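Long-range contacts in tRNA (guanine(9)-N1)-methyltransferase (Schizosaccharomyces pombe, PDB 4JWH), which catalyses S-adenosyl-L-methionine-dependent methylation of guanine N1 at position 9 of cytoplasmic tRNA, giving N1-methylguanosine and S-adenosyl-L-homocysteine: residues 97-102 with 139-144; 201-206 with 263-268; 109-114 with 146-151; 114-119 with 212-217. One frame throughout, in Å; residues are numbered along the deposited sequence.

Contact 1 of 4, residues 97-102 with 139-144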
loop_
_atom_site.group_PDB
_atom_site.type_symbol
_atom_site.label_atom_id
_atom_site.label_comp_id
_atom_site.label_asym_id
_atom_site.label_seq_id
_atom_site.Cartn_x
_atom_site.Cartn_y
_atom_site.Cartn_z
ATOM N N GLY A 97 22.869 6.538 -4.688
ATOM C CA GLY A 97 22.885 6.024 -6.045
ATOM C C GLY A 97 21.788 6.521 -6.952
ATOM O O GLY A 97 21.084 7.468 -6.635
ATOM N N LYS A 98 21.669 5.881 -8.108
ATOM C CA LYS A 98 20.892 6.455 -9.206
ATOM C C LYS A 98 19.416 6.079 -9.086
ATOM O O LYS A 98 19.109 4.936 -8.831
ATOM C CB LYS A 98 21.450 5.970 -10.538
ATOM C CG LYS A 98 20.561 6.250 -11.768
ATOM C CD LYS A 98 21.016 5.378 -12.947
ATOM C CE LYS A 98 20.140 5.583 -14.196
ATOM N NZ LYS A 98 19.992 7.011 -14.550
ATOM N N VAL A 99 18.523 7.049 -9.274
ATOM C CA VAL A 99 17.098 6.787 -9.207
ATOM C C VAL A 99 16.656 6.057 -10.481
ATOM O O VAL A 99 16.831 6.564 -11.588
ATOM C CB VAL A 99 16.271 8.074 -8.932
ATOM C CG1 VAL A 99 14.759 7.817 -9.124
ATOM C CG2 VAL A 99 16.530 8.570 -7.513
ATOM N N VAL A 100 16.135 4.843 -10.310
ATOM C CA VAL A 100 15.621 4.042 -11.424
ATOM C C VAL A 100 14.191 3.559 -11.123
ATOM O O VAL A 100 14.009 2.655 -10.314
ATOM C CB VAL A 100 16.533 2.807 -11.746
ATOM C CG1 VAL A 100 15.903 1.938 -12.850
ATOM C CG2 VAL A 100 17.937 3.243 -12.177
ATOM N N PRO A 101 13.176 4.149 -11.784
ATOM C CA PRO A 101 11.795 3.734 -11.578
ATOM C C PRO A 101 11.629 2.226 -11.744
ATOM O O PRO A 101 12.294 1.607 -12.566
ATOM C CB PRO A 101 11.044 4.465 -12.687
ATOM C CG PRO A 101 11.859 5.674 -12.950
ATOM C CD PRO A 101 13.277 5.238 -12.774
ATOM N N SER A 102 10.760 1.651 -10.928
ATOM C CA SER A 102 10.382 0.255 -11.021
ATOM C C SER A 102 9.129 0.182 -11.905
ATOM O O SER A 102 8.324 1.102 -11.930
ATOM C CB SER A 102 10.063 -0.245 -9.596
ATOM O OG SER A 102 9.438 -1.521 -9.585
ATOM N N LEU A 139 14.439 5.262 -4.117
ATOM C CA LEU A 139 15.441 4.946 -5.126
ATOM C C LEU A 139 14.769 4.344 -6.378
ATOM O O LEU A 139 15.199 4.603 -7.506
ATOM C CB LEU A 139 16.529 4.022 -4.566
ATOM C CG LEU A 139 17.742 3.742 -5.475
ATOM C CD1 LEU A 139 18.559 5.033 -5.673
ATOM C CD2 LEU A 139 18.630 2.600 -4.971
ATOM N N HIS A 140 13.693 3.582 -6.174
ATOM C CA HIS A 140 12.901 3.020 -7.268
ATOM C C HIS A 140 11.416 3.348 -7.152
ATOM O O HIS A 140 10.648 2.533 -6.663
ATOM C CB HIS A 140 13.092 1.486 -7.342
ATOM C CG HIS A 140 14.523 1.067 -7.390
ATOM N ND1 HIS A 140 15.327 1.297 -8.489
ATOM C CD2 HIS A 140 15.313 0.490 -6.459
ATOM C CE1 HIS A 140 16.542 0.849 -8.237
ATOM N NE2 HIS A 140 16.557 0.350 -7.017
ATOM N N PRO A 141 10.998 4.542 -7.603
ATOM C CA PRO A 141 9.589 4.850 -7.476
ATOM C C PRO A 141 8.757 3.887 -8.303
ATOM O O PRO A 141 9.195 3.448 -9.349
ATOM C CB PRO A 141 9.453 6.261 -8.070
ATOM C CG PRO A 141 10.797 6.700 -8.438
ATOM C CD PRO A 141 11.801 5.683 -8.078
ATOM N N VAL A 142 7.557 3.592 -7.820
ATOM C CA VAL A 142 6.623 2.766 -8.542
ATOM C C VAL A 142 5.504 3.628 -9.070
ATOM O O VAL A 142 5.475 4.840 -8.792
ATOM C CB VAL A 142 6.029 1.671 -7.605
ATOM C CG1 VAL A 142 7.141 0.791 -7.104
ATOM C CG2 VAL A 142 5.276 2.295 -6.429
ATOM N N GLU A 143 4.555 3.012 -9.780
ATOM C CA GLU A 143 3.293 3.686 -10.066
ATOM C C GLU A 143 2.294 3.372 -8.955
ATOM O O GLU A 143 1.907 2.197 -8.740
ATOM C CB GLU A 143 2.730 3.318 -11.466
ATOM C CG GLU A 143 3.448 4.016 -12.661
ATOM C CD GLU A 143 3.259 5.541 -12.795
ATOM O OE1 GLU A 143 2.368 6.176 -12.184
ATOM O OE2 GLU A 143 4.027 6.133 -13.573
ATOM N N LEU A 144 1.920 4.430 -8.240
ATOM C CA LEU A 144 0.936 4.384 -7.173
ATOM C C LEU A 144 -0.492 4.590 -7.678
ATOM O O LEU A 144 -0.778 5.575 -8.348
ATOM C CB LEU A 144 1.286 5.426 -6.088
ATOM C CG LEU A 144 0.486 5.439 -4.772
ATOM C CD1 LEU A 144 0.546 4.063 -4.136
ATOM C CD2 LEU A 144 1.010 6.550 -3.775
#
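The imidazole of H140 turns its edge to V100: ND1 gives a hydrogen bond of 2.6 Å to V100 O, which lies 5° out of the ring plane and receives the proton on a lone pair. On one face of the same ring sits CG of the preceding L139, displaced toward the rim. Around this ring the irregular stretches 97-102 and 139-142 run side by side in nearly the same direction, a parallel pairing just ahead of strands 105-109 and 143-147 of the SPOUT methyltransferase sheet. Their backbones are tied by V100 N to L139 O at 3.0 Å and by S102 N to P141 O at 2.9 Å. V100 O also receives a CA-H...O contact from H140 CA, so one carbonyl is gripped twice by one residue. Replacing H140 with an alanine would probably leave V100 O without its ND1 donor and L139 CG without the ring it packs against. Proline suits position 141 because it needs no N-H here, P141 O being the acceptor, and its ring packs: CD meets V99 CG1 at 3.8 Å, the two side chains crossing at about a right angle. S102 is small enough to turn CB toward V142, while its OG bonds E205. At the other end chi1 of -173° sets L139 CG anti to the backbone N, and chi2 of 67° then puts CD1 3.2 Å from K98 O.

Contact 2 of 4, residues 201-206 with 263-268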
loop_
_atom_site.group_PDB
_atom_site.type_symbol
_atom_site.label_atom_id
_atom_site.label_comp_id
_atom_site.label_asym_id
_atom_site.label_seq_id
_atom_site.Cartn_x
_atom_site.Cartn_y
_atom_site.Cartn_z
ATOM N N THR A 201 8.234 -12.952 -0.391
ATOM C CA THR A 201 9.659 -13.033 -0.205
ATOM C C THR A 201 10.431 -12.149 -1.163
ATOM O O THR A 201 11.579 -11.819 -0.911
ATOM C CB THR A 201 10.142 -14.470 -0.312
ATOM O OG1 THR A 201 9.764 -14.985 -1.580
ATOM C CG2 THR A 201 9.500 -15.329 0.800
ATOM N N GLU A 202 9.783 -11.746 -2.248
ATOM C CA GLU A 202 10.371 -10.844 -3.214
ATOM C C GLU A 202 9.260 -10.116 -3.953
ATOM O O GLU A 202 8.210 -10.716 -4.241
ATOM C CB GLU A 202 11.180 -11.644 -4.227
ATOM C CG GLU A 202 12.633 -11.871 -3.818
ATOM C CD GLU A 202 13.445 -12.366 -4.977
ATOM O OE1 GLU A 202 13.246 -13.549 -5.351
ATOM O OE2 GLU A 202 14.263 -11.578 -5.520
ATOM N N LEU A 203 9.498 -8.856 -4.298
ATOM C CA LEU A 203 8.561 -8.144 -5.155
ATOM C C LEU A 203 8.959 -8.335 -6.597
ATOM O O LEU A 203 10.077 -8.030 -6.982
ATOM C CB LEU A 203 8.466 -6.649 -4.804
ATOM C CG LEU A 203 8.214 -6.350 -3.317
ATOM C CD1 LEU A 203 8.337 -4.881 -2.990
ATOM C CD2 LEU A 203 6.855 -6.865 -2.895
ATOM N N ASP A 204 8.005 -8.822 -7.380
ATOM C CA ASP A 204 8.172 -9.183 -8.777
ATOM C C ASP A 204 7.970 -7.930 -9.651
ATOM O O ASP A 204 6.947 -7.265 -9.541
ATOM C CB ASP A 204 7.029 -10.149 -9.068
ATOM C CG ASP A 204 7.437 -11.366 -9.797
ATOM O OD1 ASP A 204 7.882 -11.239 -10.960
ATOM O OD2 ASP A 204 7.230 -12.472 -9.229
ATOM N N GLU A 205 8.907 -7.633 -10.540
ATOM C CA GLU A 205 8.727 -6.480 -11.431
ATOM C C GLU A 205 7.439 -6.501 -12.269
ATOM O O GLU A 205 6.985 -5.447 -12.720
ATOM C CB GLU A 205 9.961 -6.222 -12.336
ATOM C CG GLU A 205 11.164 -5.447 -11.685
ATOM C CD GLU A 205 10.860 -4.004 -11.192
ATOM O OE1 GLU A 205 10.561 -3.106 -12.026
ATOM O OE2 GLU A 205 10.963 -3.749 -9.951
ATOM N N ASP A 206 6.864 -7.676 -12.519
ATOM C CA ASP A 206 5.678 -7.714 -13.391
ATOM C C ASP A 206 4.364 -7.814 -12.591
ATOM O O ASP A 206 3.264 -7.883 -13.179
ATOM C CB ASP A 206 5.809 -8.763 -14.542
ATOM C CG ASP A 206 5.840 -10.197 -14.032
ATOM O OD1 ASP A 206 5.399 -11.125 -14.753
ATOM O OD2 ASP A 206 6.287 -10.401 -12.878
ATOM N N LEU A 263 11.342 0.181 0.391
ATOM C CA LEU A 263 12.699 -0.046 0.869
ATOM C C LEU A 263 13.257 -1.407 0.453
ATOM O O LEU A 263 14.469 -1.572 0.240
ATOM C CB LEU A 263 12.796 0.180 2.374
ATOM C CG LEU A 263 12.741 1.682 2.746
ATOM C CD1 LEU A 263 12.708 1.903 4.275
ATOM C CD2 LEU A 263 13.864 2.464 2.146
ATOM N N TRP A 264 12.380 -2.390 0.312
ATOM C CA TRP A 264 12.824 -3.667 -0.192
ATOM C C TRP A 264 13.340 -3.506 -1.624
ATOM O O TRP A 264 14.366 -4.083 -1.974
ATOM C CB TRP A 264 11.743 -4.751 -0.131
ATOM C CG TRP A 264 12.362 -6.101 -0.459
ATOM C CD1 TRP A 264 12.968 -6.953 0.408
ATOM C CD2 TRP A 264 12.460 -6.710 -1.763
ATOM N NE1 TRP A 264 13.446 -8.067 -0.269
ATOM C CE2 TRP A 264 13.137 -7.944 -1.601
ATOM C CE3 TRP A 264 12.041 -6.328 -3.048
ATOM C CZ2 TRP A 264 13.415 -8.803 -2.682
ATOM C CZ3 TRP A 264 12.313 -7.171 -4.119
ATOM C CH2 TRP A 264 12.990 -8.401 -3.931
ATOM N N LEU A 265 12.634 -2.746 -2.454
ATOM C CA LEU A 265 13.142 -2.469 -3.805
ATOM C C LEU A 265 14.585 -1.953 -3.761
ATOM O O LEU A 265 15.447 -2.420 -4.513
ATOM C CB LEU A 265 12.228 -1.505 -4.553
ATOM C CG LEU A 265 10.829 -2.072 -4.771
ATOM C CD1 LEU A 265 9.914 -1.038 -5.390
ATOM C CD2 LEU A 265 10.873 -3.372 -5.612
ATOM N N GLU A 266 14.845 -1.005 -2.862
ATOM C CA GLU A 266 16.184 -0.456 -2.703
ATOM C C GLU A 266 17.203 -1.469 -2.169
ATOM O O GLU A 266 18.264 -1.667 -2.767
ATOM C CB GLU A 266 16.141 0.758 -1.777
ATOM C CG GLU A 266 17.536 1.272 -1.471
ATOM C CD GLU A 266 17.583 2.706 -0.953
ATOM O OE1 GLU A 266 16.574 3.439 -1.041
ATOM O OE2 GLU A 266 18.672 3.087 -0.478
ATOM N N TYR A 267 16.891 -2.092 -1.036
ATOM C CA TYR A 267 17.895 -2.899 -0.341
ATOM C C TYR A 267 17.866 -4.360 -0.770
ATOM O O TYR A 267 18.890 -5.041 -0.713
ATOM C CB TYR A 267 17.706 -2.819 1.192
ATOM C CG TYR A 267 17.752 -1.430 1.795
ATOM C CD1 TYR A 267 18.725 -0.500 1.409
ATOM C CD2 TYR A 267 16.832 -1.046 2.772
ATOM C CE1 TYR A 267 18.774 0.807 1.993
ATOM C CE2 TYR A 267 16.872 0.246 3.356
ATOM C CZ TYR A 267 17.833 1.161 2.952
ATOM O OH TYR A 267 17.874 2.420 3.541
ATOM N N ARG A 268 16.688 -4.832 -1.194
ATOM C CA ARG A 268 16.431 -6.273 -1.429
ATOM C C ARG A 268 16.726 -7.191 -0.228
ATOM O O ARG A 268 17.137 -8.364 -0.378
ATOM C CB ARG A 268 17.060 -6.741 -2.743
ATOM C CG ARG A 268 16.405 -6.075 -3.964
ATOM C CD ARG A 268 17.056 -6.508 -5.257
ATOM N NE ARG A 268 16.630 -7.850 -5.650
ATOM C CZ ARG A 268 15.580 -8.107 -6.437
ATOM N NH1 ARG A 268 14.840 -7.109 -6.924
ATOM N NH2 ARG A 268 15.263 -9.372 -6.728
HETATM O O HOH W 1 11.821 -6.332 -8.201
#
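E202 and L203 lie against the indole of W264, whose plane serves as the wall on which the loop 201-206 rests. This is loop-on-helix packing at the C-terminal end of helix 254-267, in the SPOUT methyltransferase domain. L203 N and E202 C stand over one face of the ring, with L203 N 3.3 Å from W264 CZ3, and E202 CA makes an off-centre CH-pi contact with the six-membered ring. E202 CG lies 3.4 Å from W264 CZ2, and OE2 reaches the ring edge in its plane, the carboxylate turned 67° from the indole. L203 runs past the indole in the opposite direction, its CG 3.8 Å from W264 CE3, and crosses L265 at about a right angle, CD1 meeting L265 CD2 at 3.9 Å. A branched aliphatic chain suits this spot because it can touch both helix residues. W264 points its CB toward the loop, chi1 of -171° sets CG anti to the backbone N, and W270 stacks on the ring. An alanine in place of W264 would probably open a gap beneath E202 and L203 and leave the R268 guanidinium without W264 CH2 against its face. R268 leaves the helix with positive phi, and CH2 sits over the guanidinium centre. The E202 carboxylate is turned 84° from the guanidinium, yet a salt bridge forms between E202 OE2 and R268 NH2 at 2.7 Å.

Contact 3 of 4, residues 109-114 with 146-151; sequences DCAFDD and ATNFGG
C110 meets T147, N148 and F149 and has more surface buried here than any other residue. Its N donates to T147 O at 2.8 Å, with the donor tilted 23° from the carbonyl plane; this bond is part of the parallel bridge that pairs D109 with T147. With SG anti to the carbonyl carbon (chi1 -60°), the sulfur comes to the edge of the F149 ring, in its plane, 4.0 Å from CD2. A compact, polarisable cysteine suits this sulfur-aromatic contact, and SG also touches A146 CB at 4.2 Å. N148 comes next in buried surface. Its CB packs near C110 O and A111 CA, while OD1 lies 3.8 Å from A111 CB. The amide runs alongside the D109 carboxylate, pointing the same way, and one water joins them: it donates to D109 OD1 and to N148 OD1, both at 2.6 Å, and accepts from T147 OG1. Three polar side chains are thus tied through a single molecule. The other D109 oxygen, OD2, is held by Y191 and by a salt bridge to K227. T147, third in area, supplies both the carbonyl and the hydroxyl of this network. Strands 105-109 and 143-147, joined through helix 118-137 as a beta-alpha-beta unit of the SPOUT domain, end side by side here, with strand 208-212 flanking the first, L153 of helix 151-161 on C110 and helix 223-231 on A111.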
loop_
_atom_site.group_PDB
_atom_site.type_symbol
_atom_site.label_atom_id
_atom_site.label_comp_id
_atom_site.label_asym_id
_atom_site.label_seq_id
_atom_site.Cartn_x
_atom_site.Cartn_y
_atom_site.Cartn_z
ATOM N N ASP A 109 -6.210 0.128 -2.129
ATOM C CA ASP A 109 -7.589 -0.282 -2.345
ATOM C C ASP A 109 -8.456 0.545 -1.402
ATOM O O ASP A 109 -8.549 0.255 -0.209
ATOM C CB ASP A 109 -7.773 -1.782 -2.072
ATOM C CG ASP A 109 -9.236 -2.228 -2.106
ATOM O OD1 ASP A 109 -10.115 -1.516 -2.656
ATOM O OD2 ASP A 109 -9.502 -3.338 -1.618
ATOM N N CYS A 110 -9.083 1.580 -1.952
ATOM C CA CYS A 110 -9.829 2.509 -1.124
ATOM C C CYS A 110 -11.322 2.218 -1.111
ATOM O O CYS A 110 -12.116 3.135 -1.095
ATOM C CB CYS A 110 -9.572 3.965 -1.559
ATOM S SG CYS A 110 -7.850 4.517 -1.477
ATOM N N ALA A 111 -11.691 0.948 -1.067
ATOM C CA ALA A 111 -13.090 0.533 -1.070
ATOM C C ALA A 111 -13.790 0.493 0.276
ATOM O O ALA A 111 -14.944 0.047 0.344
ATOM C CB ALA A 111 -13.227 -0.851 -1.765
ATOM N N PHE A 112 -13.142 0.961 1.345
ATOM C CA PHE A 112 -13.673 0.690 2.718
ATOM C C PHE A 112 -14.127 1.939 3.498
ATOM O O PHE A 112 -14.232 1.908 4.724
ATOM C CB PHE A 112 -12.643 -0.090 3.556
ATOM C CG PHE A 112 -11.995 -1.212 2.813
ATOM C CD1 PHE A 112 -12.680 -2.416 2.601
ATOM C CD2 PHE A 112 -10.710 -1.063 2.296
ATOM C CE1 PHE A 112 -12.086 -3.455 1.882
ATOM C CE2 PHE A 112 -10.109 -2.089 1.592
ATOM C CZ PHE A 112 -10.798 -3.292 1.379
ATOM N N ASP A 113 -14.357 3.032 2.771
ATOM C CA ASP A 113 -14.849 4.308 3.335
ATOM C C ASP A 113 -15.955 4.077 4.388
ATOM O O ASP A 113 -15.905 4.624 5.489
ATOM C CB ASP A 113 -15.391 5.188 2.191
ATOM C CG ASP A 113 -15.149 6.675 2.402
ATOM O OD1 ASP A 113 -16.106 7.336 2.867
ATOM O OD2 ASP A 113 -14.038 7.186 2.070
ATOM N N ASP A 114 -16.936 3.245 4.061
ATOM C CA ASP A 114 -18.071 3.003 4.973
ATOM C C ASP A 114 -17.708 2.267 6.279
ATOM O O ASP A 114 -18.523 2.234 7.217
ATOM C CB ASP A 114 -19.185 2.230 4.254
ATOM C CG ASP A 114 -19.816 3.022 3.127
ATOM O OD1 ASP A 114 -19.976 4.259 3.264
ATOM O OD2 ASP A 114 -20.157 2.406 2.112
ATOM N N ALA A 146 -4.651 4.653 -6.529
ATOM C CA ALA A 146 -5.662 4.673 -5.462
ATOM C C ALA A 146 -7.033 4.326 -6.086
ATOM O O ALA A 146 -7.662 5.166 -6.772
ATOM C CB ALA A 146 -5.698 6.015 -4.803
ATOM N N THR A 147 -7.494 3.097 -5.859
ATOM C CA THR A 147 -8.698 2.601 -6.543
ATOM C C THR A 147 -9.945 2.659 -5.649
ATOM O O THR A 147 -9.830 2.673 -4.419
ATOM C CB THR A 147 -8.477 1.161 -7.143
ATOM O OG1 THR A 147 -8.119 0.242 -6.097
ATOM C CG2 THR A 147 -7.367 1.171 -8.215
ATOM N N ASN A 148 -11.122 2.658 -6.266
ATOM C CA ASN A 148 -12.374 3.092 -5.624
ATOM C C ASN A 148 -12.167 4.401 -4.871
ATOM O O ASN A 148 -12.703 4.569 -3.795
ATOM C CB ASN A 148 -12.936 2.041 -4.655
ATOM C CG ASN A 148 -13.538 0.847 -5.366
ATOM O OD1 ASN A 148 -12.918 -0.204 -5.452
ATOM N ND2 ASN A 148 -14.760 1.000 -5.856
ATOM N N PHE A 149 -11.330 5.286 -5.391
ATOM C CA PHE A 149 -11.055 6.561 -4.700
ATOM C C PHE A 149 -12.233 7.532 -4.810
ATOM O O PHE A 149 -12.643 7.879 -5.909
ATOM C CB PHE A 149 -9.757 7.195 -5.193
ATOM C CG PHE A 149 -9.265 8.329 -4.318
ATOM C CD1 PHE A 149 -9.445 9.647 -4.706
ATOM C CD2 PHE A 149 -8.652 8.070 -3.083
ATOM C CE1 PHE A 149 -9.001 10.703 -3.886
ATOM C CE2 PHE A 149 -8.222 9.102 -2.267
ATOM C CZ PHE A 149 -8.405 10.426 -2.661
ATOM N N GLY A 150 -12.775 7.952 -3.666
ATOM C CA GLY A 150 -13.933 8.833 -3.617
ATOM C C GLY A 150 -14.430 9.018 -2.200
ATOM O O GLY A 150 -13.683 8.788 -1.223
ATOM N N GLY A 151 -15.677 9.459 -2.075
ATOM C CA GLY A 151 -16.323 9.577 -0.759
ATOM C C GLY A 151 -15.552 10.481 0.198
ATOM O O GLY A 151 -14.919 11.432 -0.222
HETATM O O HOH W 2 -10.397 -0.982 -5.230
HETATM O O HOH W 3 -12.290 6.103 -0.893
#

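Contact 4 of 4, residues 114-119 with 212-217. With SAH (S-adenosyl-L-homocysteine), chain C.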
loop_
_atom_site.group_PDB
_atom_site.type_symbol
_atom_site.label_atom_id
_atom_site.label_comp_id
_atom_site.label_asym_id
_atom_site.label_seq_id
_atom_site.Cartn_x
_atom_site.Cartn_y
_atom_site.Cartn_z
ATOM N N ASP A 114 -16.936 3.245 4.061
ATOM C CA ASP A 114 -18.071 3.003 4.973
ATOM C C ASP A 114 -17.708 2.267 6.279
ATOM O O ASP A 114 -18.523 2.234 7.217
ATOM C CB ASP A 114 -19.185 2.230 4.254
ATOM C CG ASP A 114 -19.816 3.022 3.127
ATOM O OD1 ASP A 114 -19.976 4.259 3.264
ATOM O OD2 ASP A 114 -20.157 2.406 2.112
ATOM N N LEU A 115 -16.517 1.682 6.352
ATOM C CA LEU A 115 -16.127 0.959 7.581
ATOM C C LEU A 115 -15.396 1.826 8.600
ATOM O O LEU A 115 -15.121 1.384 9.721
ATOM C CB LEU A 115 -15.293 -0.292 7.252
ATOM C CG LEU A 115 -15.919 -1.278 6.264
ATOM C CD1 LEU A 115 -15.035 -2.502 6.058
ATOM C CD2 LEU A 115 -17.338 -1.673 6.719
ATOM N N MET A 116 -15.080 3.063 8.221
ATOM C CA MET A 116 -14.275 3.930 9.078
ATOM C C MET A 116 -15.031 5.145 9.650
ATOM O O MET A 116 -15.789 5.796 8.929
ATOM C CB MET A 116 -13.060 4.436 8.282
ATOM C CG MET A 116 -11.960 3.400 8.086
ATOM S SD MET A 116 -10.649 4.032 7.004
ATOM C CE MET A 116 -11.388 3.622 5.402
ATOM N N ASN A 117 -14.788 5.481 10.915
ATOM C CA ASN A 117 -15.277 6.772 11.451
ATOM C C ASN A 117 -14.425 7.933 10.952
ATOM O O ASN A 117 -13.518 7.742 10.131
ATOM C CB ASN A 117 -15.393 6.779 12.997
ATOM C CG ASN A 117 -14.032 6.720 13.699
ATOM O OD1 ASN A 117 -13.039 7.225 13.187
ATOM N ND2 ASN A 117 -13.990 6.092 14.872
ATOM N N ASP A 118 -14.721 9.137 11.442
ATOM C CA ASP A 118 -14.097 10.362 10.949
ATOM C C ASP A 118 -12.617 10.480 11.257
ATOM O O ASP A 118 -11.862 10.974 10.424
ATOM C CB ASP A 118 -14.820 11.615 11.457
ATOM C CG ASP A 118 -15.031 12.625 10.363
ATOM O OD1 ASP A 118 -14.436 13.726 10.463
ATOM O OD2 ASP A 118 -15.783 12.312 9.387
ATOM N N LYS A 119 -12.211 10.030 12.443
ATOM C CA LYS A 119 -10.805 10.080 12.840
ATOM C C LYS A 119 -9.967 9.131 11.986
ATOM O O LYS A 119 -8.852 9.461 11.591
ATOM C CB LYS A 119 -10.633 9.717 14.320
ATOM N N GLY A 212 -4.675 -2.755 1.472
ATOM C CA GLY A 212 -5.982 -2.266 1.957
ATOM C C GLY A 212 -5.928 -0.857 2.530
ATOM O O GLY A 212 -5.214 -0.600 3.500
ATOM N N ALA A 213 -6.676 0.077 1.949
ATOM C CA ALA A 213 -6.631 1.452 2.461
ATOM C C ALA A 213 -7.686 1.567 3.551
ATOM O O ALA A 213 -8.825 1.982 3.304
ATOM C CB ALA A 213 -6.849 2.497 1.350
ATOM N N ILE A 214 -7.291 1.173 4.756
ATOM C CA ILE A 214 -8.183 1.197 5.907
ATOM C C ILE A 214 -7.410 1.327 7.229
ATOM O O ILE A 214 -6.360 0.720 7.423
ATOM C CB ILE A 214 -9.125 -0.061 5.932
ATOM C CG1 ILE A 214 -10.186 0.071 7.055
ATOM C CG2 ILE A 214 -8.317 -1.372 6.004
ATOM C CD1 ILE A 214 -11.243 -1.008 7.064
ATOM N N VAL A 215 -7.933 2.157 8.114
ATOM C CA VAL A 215 -7.422 2.336 9.455
ATOM C C VAL A 215 -8.471 1.787 10.420
ATOM O O VAL A 215 -9.479 2.443 10.696
ATOM C CB VAL A 215 -7.158 3.837 9.723
ATOM C CG1 VAL A 215 -6.802 4.110 11.198
ATOM C CG2 VAL A 215 -6.053 4.322 8.799
ATOM N N ASP A 216 -8.260 0.556 10.867
ATOM C CA ASP A 216 -9.259 -0.134 11.678
ATOM C C ASP A 216 -8.700 -0.670 12.999
ATOM O O ASP A 216 -9.465 -1.132 13.835
ATOM C CB ASP A 216 -9.953 -1.214 10.811
ATOM C CG ASP A 216 -9.089 -2.441 10.574
ATOM O OD1 ASP A 216 -7.862 -2.287 10.467
ATOM O OD2 ASP A 216 -9.633 -3.567 10.480
ATOM N N LYS A 217 -7.378 -0.614 13.167
ATOM C CA LYS A 217 -6.702 -1.201 14.333
ATOM C C LYS A 217 -6.863 -2.720 14.263
ATOM O O LYS A 217 -6.859 -3.405 15.293
ATOM C CB LYS A 217 -7.305 -0.732 15.659
ATOM C CG LYS A 217 -6.992 0.670 16.114
ATOM C CD LYS A 217 -7.333 0.756 17.625
ATOM C CE LYS A 217 -6.679 1.952 18.311
ATOM N NZ LYS A 217 -6.520 1.705 19.782
HETATM N N SAH C . -8.148 -5.726 9.233
HETATM C CA SAH C . -7.604 -5.010 8.090
HETATM C CB SAH C . -6.560 -4.013 8.661
HETATM C CG SAH C . -5.366 -3.930 7.806
HETATM S SD SAH C . -4.032 -2.815 8.013
HETATM C C SAH C . -7.257 -6.044 7.028
HETATM O O SAH C . -6.362 -5.985 6.239
HETATM O OXT SAH C . -7.964 -6.999 6.898
HETATM C "C5'" SAH C . -3.977 -2.057 6.440
HETATM C "C4'" SAH C . -3.298 -2.811 5.302
HETATM O "O4'" SAH C . -1.923 -2.951 5.482
HETATM C "C3'" SAH C . -3.810 -4.223 4.992
HETATM O "O3'" SAH C . -4.981 -4.219 4.228
HETATM C "C2'" SAH C . -2.662 -4.871 4.300
HETATM O "O2'" SAH C . -2.742 -4.561 2.946
HETATM C "C1'" SAH C . -1.503 -4.181 4.969
HETATM N N9 SAH C . -0.838 -5.010 5.989
HETATM C C8 SAH C . -0.737 -4.740 7.260
HETATM N N7 SAH C . -0.026 -5.626 7.906
HETATM C C5 SAH C . 0.380 -6.484 7.022
HETATM C C6 SAH C . 1.189 -7.705 7.013
HETATM N N6 SAH C . 1.701 -8.167 8.123
HETATM N N1 SAH C . 1.374 -8.314 5.867
HETATM C C2 SAH C . 0.859 -7.850 4.743
HETATM N N3 SAH C . 0.113 -6.777 4.672
HETATM C C4 SAH C . -0.154 -6.056 5.753
#
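M116 and L115 carry the apolar part of this contact, packing on I214 and V215. M116 CG lies 3.9 Å from I214 CG1, and L115 CB meets I214 CD1 at 4.1 Å, both pairs meeting at a slant. I214, with CG1 anti to the backbone N (chi1 -173°), sends its longer branch to these two residues, while its CG2 lies 4.1 Å from CB of S-adenosyl-L-homocysteine. A beta-branched isoleucine thus faces both ways, lining the pocket with one arm and the interior with the other. L223 also packs on L115 and I214, and L124 on M116.

The polar contact across the segments is a weak hydrogen bond from V215 N to M116 SD, 3.5 Å long but almost straight at 176°. Methionine suits this place, since SD offers the backbone N-H a soft acceptor, and the bend at chi3 (-85°) turns CE to 3.7 Å from A213 O.

The third kind of interaction reaches the ligand. G212 N donates to O2' of the bound product at 3.0 Å, and a side chain on G212 would collide with its O3'. At the far end of the segment D216, the proton acceptor of the reaction, receives the ligand amino N on OD2 at 2.9 Å; the same oxygen accepts from Y220 N. A213 is the centre of an inverse gamma turn between these two ligand-binding points. Such a loop, leaving the C-terminal end of parallel strand 208-212 and holding the ligand through G212 and D216, is part of the S-adenosyl-L-methionine site of this SPOUT methyltransferase.

In the fold
The four contacts lie in two pairs at the two strand ends of one parallel sheet, on opposite sides of the chain's centre. Contacts 1 and 2 have centres 11 Å apart and touch through S102 OG and E205 OE2; contacts 3 and 4, 10 Å apart, share D114 and meet where D109 O faces A213 N. Contact 1 lies 25 Å from contact 3, yet both use strand 143-147, one at its start and one at its finish. Along the chain contact 1 closes before contact 2 opens, whereas contacts 1, 3 and 4 interleave; contact 4 also crosses contact 2. Strand 105-109 runs from contact 1 to contact 3, and strand 208-212 from contact 2 to the loop holding the ligand and the catalytic aspartate.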